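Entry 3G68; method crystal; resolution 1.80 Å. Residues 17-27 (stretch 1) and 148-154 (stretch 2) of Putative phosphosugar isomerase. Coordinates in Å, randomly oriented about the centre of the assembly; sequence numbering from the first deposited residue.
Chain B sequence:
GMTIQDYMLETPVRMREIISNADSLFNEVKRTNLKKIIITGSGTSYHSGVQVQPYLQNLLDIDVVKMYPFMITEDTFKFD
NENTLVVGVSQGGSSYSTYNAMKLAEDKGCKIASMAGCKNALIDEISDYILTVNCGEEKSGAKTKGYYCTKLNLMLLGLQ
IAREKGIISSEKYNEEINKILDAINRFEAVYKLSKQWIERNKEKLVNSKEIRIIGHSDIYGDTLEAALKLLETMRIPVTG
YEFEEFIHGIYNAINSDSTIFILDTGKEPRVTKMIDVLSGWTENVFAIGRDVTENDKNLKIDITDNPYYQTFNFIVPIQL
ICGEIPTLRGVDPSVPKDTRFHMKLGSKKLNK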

# COMPACT_ATOMS: atom_id res chain seq x y z
N GLU B 17 7.82 -36.40 -10.88
CA GLU B 17 6.72 -37.35 -10.69
C GLU B 17 7.16 -38.61 -9.95
O GLU B 17 6.45 -39.14 -9.06
N ILE B 18 8.35 -39.08 -10.31
CA ILE B 18 8.96 -40.23 -9.69
C ILE B 18 9.25 -39.97 -8.22
O ILE B 18 8.97 -40.81 -7.38
N ILE B 19 9.80 -38.81 -7.91
CA ILE B 19 10.06 -38.39 -6.53
C ILE B 19 8.74 -38.38 -5.72
O ILE B 19 8.69 -38.97 -4.64
N SER B 20 7.68 -37.77 -6.25
CA SER B 20 6.39 -37.75 -5.56
C SER B 20 5.74 -39.13 -5.38
O SER B 20 4.95 -39.29 -4.46
N ASN B 21 6.06 -40.10 -6.23
CA ASN B 21 5.51 -41.45 -6.15
C ASN B 21 6.38 -42.42 -5.38
O ASN B 21 6.03 -43.61 -5.27
N ALA B 22 7.50 -41.95 -4.83
CA ALA B 22 8.48 -42.83 -4.17
C ALA B 22 7.96 -43.53 -2.93
O ALA B 22 8.28 -44.71 -2.72
N ASP B 23 7.21 -42.83 -2.10
CA ASP B 23 6.65 -43.47 -0.90
C ASP B 23 5.76 -44.66 -1.26
O ASP B 23 5.76 -45.66 -0.56
N SER B 24 5.01 -44.55 -2.36
CA SER B 24 4.15 -45.65 -2.82
C SER B 24 4.97 -46.76 -3.45
O SER B 24 4.86 -47.92 -3.06
N LEU B 25 5.84 -46.40 -4.40
CA LEU B 25 6.60 -47.37 -5.15
C LEU B 25 7.53 -48.26 -4.31
O LEU B 25 7.58 -49.46 -4.52
N PHE B 26 8.23 -47.67 -3.34
CA PHE B 26 9.20 -48.38 -2.52
C PHE B 26 8.69 -48.85 -1.14
O PHE B 26 9.47 -49.31 -0.30
N ASN B 27 7.38 -48.76 -0.92
CA ASN B 27 6.84 -49.06 0.39
C ASN B 27 7.07 -50.49 0.88
O ASN B 27 7.26 -50.69 2.08
N TYR B 148 18.57 -41.05 -16.83
CA TYR B 148 18.36 -40.15 -15.68
C TYR B 148 17.30 -40.70 -14.69
O TYR B 148 17.52 -40.72 -13.48
N CYS B 149 16.16 -41.14 -15.21
CA CYS B 149 15.11 -41.62 -14.34
C CYS B 149 15.48 -42.95 -13.66
O CYS B 149 14.99 -43.20 -12.57
N THR B 150 16.35 -43.77 -14.27
CA THR B 150 16.79 -45.05 -13.66
C THR B 150 17.80 -44.75 -12.53
O THR B 150 17.73 -45.31 -11.42
N LYS B 151 18.75 -43.84 -12.79
CA LYS B 151 19.66 -43.40 -11.73
C LYS B 151 18.87 -42.82 -10.54
O LYS B 151 19.16 -43.15 -9.40
N LEU B 152 17.88 -41.97 -10.81
CA LEU B 152 17.05 -41.40 -9.75
C LEU B 152 16.35 -42.51 -8.97
O LEU B 152 16.36 -42.51 -7.75
N ASN B 153 15.77 -43.46 -9.68
CA ASN B 153 15.04 -44.59 -9.07
C ASN B 153 15.91 -45.41 -8.11
O ASN B 153 15.47 -45.80 -7.02
N LEU B 154 17.15 -45.65 -8.53
CA LEU B 154 18.17 -46.30 -7.70
C LEU B 154 18.53 -45.47 -6.45
O LEU B 154 18.72 -46.03 -5.37

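The contact between these two stretches is small, 318 Å² with both sides summed, and it is made mostly by side-chain packing with no hydrogen bond across it. Stretch 2 is a continuous helix, and its contacting residues, Cys-149, Leu-152 and Asn-153, follow the three-and-four spacing that brings side chains onto one helical face. Thr-150 and Leu-154 point away. Stretch 1 contributes Ile-18 and Ile-19 from one helical segment, Leu-25 from the next, and Phe-26 just after it.

Ile-18 is the centre of the packing. Its CA-to-CB bond points toward the other helix, and its CA lies 7.5 Å from the CA of Asn-153, the nearest CA approach between the stretches. The rotamer is m,t, a favoured choice for isoleucine in a helix, and it spreads the two branches over different neighbours. CD1 of Ile-18 extends to CB of Cys-149 at 3.7 Å, while CG2 of Ile-18 lies 3.4 Å from OD1 of Asn-153 and 4.3 Å from CD2 of Leu-152. The CA-to-CB bond of Cys-149 runs sideways, and CD1 of Ile-18 rests on its CB; chi1 in m places SG of Cys-149 3.9 Å from the same CD1.

Leu-152 points toward stretch 1 in the t,p rotamer, which brings CD2 within reach of both isoleucines. Ile-19 starts out sideways, but its m,t chain carries the end nearer, and its CG1 comes within 4.1 Å of CD2 of Leu-152. Chi1 in m turns CG1 to that side, so a residue whose CA-to-CB bond is sideways still takes part.

Asn-153 is the polar residue of the group, yet as much of it is covered by the other stretch as of Ile-18. Its chi1 of -131° lies between wells, and with chi2 at 47° the amide end comes nearer to stretch 1 than the sideways CB would suggest. OD1 of Asn-153 meets carbon: besides Ile-18, it has CD2 of Leu-25 at 4.0 Å and CZ of Phe-26 at 3.9 Å. No partner in stretch 1 hydrogen-bonds to it.

Phe-26, the first residue after its helix to leave helical phi/psi, still has its CA-to-CB bond directed toward stretch 2. With chi1 m and chi2 at -72°, the ring reaches across so that CZ of Phe-26 sits 3.3 Å from the backbone O of Asn-153, an oblique approach. Leu-25, t,p, adds a lighter touch.

The rule to read here is economical: standard rotamers supply most of the fit, one beta-branched residue serves several neighbours, and an aromatic ring gives reach where the backbone stands farther off.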

# COMPACT_ATOMS: atom_id res chain seq x y z
CB GLU B 17 6.11 -37.78 -12.01
CG GLU B 17 5.34 -36.67 -12.70
CD GLU B 17 4.89 -37.03 -14.09
OE1 GLU B 17 5.30 -38.11 -14.58
OE2 GLU B 17 4.16 -36.21 -14.70
CB ILE B 18 10.20 -40.68 -10.47
CG1 ILE B 18 9.75 -41.27 -11.82
CG2 ILE B 18 10.99 -41.73 -9.65
CD1 ILE B 18 10.91 -41.58 -12.77
CB ILE B 19 10.80 -37.01 -6.53
CG1 ILE B 19 12.28 -37.23 -6.86
CG2 ILE B 19 10.67 -36.27 -5.17
CD1 ILE B 19 13.04 -35.93 -7.24
CB SER B 20 5.40 -36.83 -6.26
OG SER B 20 5.90 -35.51 -6.28
CB ASN B 21 5.34 -42.01 -7.57
CG ASN B 21 4.52 -43.30 -7.61
OD1 ASN B 21 3.42 -43.37 -7.05
ND2 ASN B 21 5.05 -44.32 -8.29
CB ALA B 22 9.75 -42.07 -3.82
CB ASP B 23 5.85 -42.47 -0.03
CG ASP B 23 6.74 -41.51 0.73
OD1 ASP B 23 7.97 -41.70 0.77
OD2 ASP B 23 6.19 -40.54 1.32
CB SER B 24 3.08 -45.14 -3.80
OG SER B 24 2.35 -46.21 -4.40
CB LEU B 25 7.40 -46.69 -6.28
CG LEU B 25 8.08 -47.66 -7.24
CD1 LEU B 25 7.03 -48.46 -7.99
CD2 LEU B 25 8.98 -46.89 -8.21
CB PHE B 26 10.40 -47.47 -2.32
CG PHE B 26 11.09 -47.13 -3.62
CD1 PHE B 26 11.84 -48.10 -4.29
CD2 PHE B 26 10.96 -45.86 -4.20
CE1 PHE B 26 12.47 -47.81 -5.51
CE2 PHE B 26 11.60 -45.58 -5.42
CZ PHE B 26 12.36 -46.55 -6.06
CB ASN B 27 5.35 -48.81 0.45
CG ASN B 27 4.85 -48.76 1.90
OD1 ASN B 27 5.30 -47.94 2.70
ND2 ASN B 27 3.96 -49.65 2.23
CB TYR B 148 17.95 -38.76 -16.12
CG TYR B 148 19.07 -37.99 -16.76
CD1 TYR B 148 20.17 -37.55 -16.01
CD2 TYR B 148 19.03 -37.68 -18.11
CE1 TYR B 148 21.22 -36.84 -16.61
CE2 TYR B 148 20.06 -36.95 -18.71
CZ TYR B 148 21.15 -36.55 -17.96
OH TYR B 148 22.17 -35.85 -18.52
CB CYS B 149 13.78 -41.74 -15.10
SG CYS B 149 13.08 -40.19 -15.67
CB THR B 150 17.35 -46.03 -14.74
OG1 THR B 150 16.29 -46.36 -15.66
CG2 THR B 150 17.93 -47.31 -14.11
CB LYS B 151 20.63 -42.34 -12.24
CG LYS B 151 21.64 -42.86 -13.26
CD LYS B 151 22.69 -41.78 -13.54
CE LYS B 151 22.13 -40.57 -14.35
NZ LYS B 151 23.20 -39.63 -14.72
CB LEU B 152 15.98 -40.47 -10.32
CG LEU B 152 15.01 -39.79 -9.34
CD1 LEU B 152 15.71 -39.02 -8.22
CD2 LEU B 152 14.13 -38.82 -10.15
CB ASN B 153 14.44 -45.51 -10.17
CG ASN B 153 12.97 -45.83 -9.93
OD1 ASN B 153 12.18 -44.92 -9.64
ND2 ASN B 153 12.60 -47.09 -10.07
CB LEU B 154 19.43 -46.57 -8.50
CG LEU B 154 19.35 -47.72 -9.51
CD1 LEU B 154 20.48 -47.61 -10.53
CD2 LEU B 154 19.39 -49.06 -8.77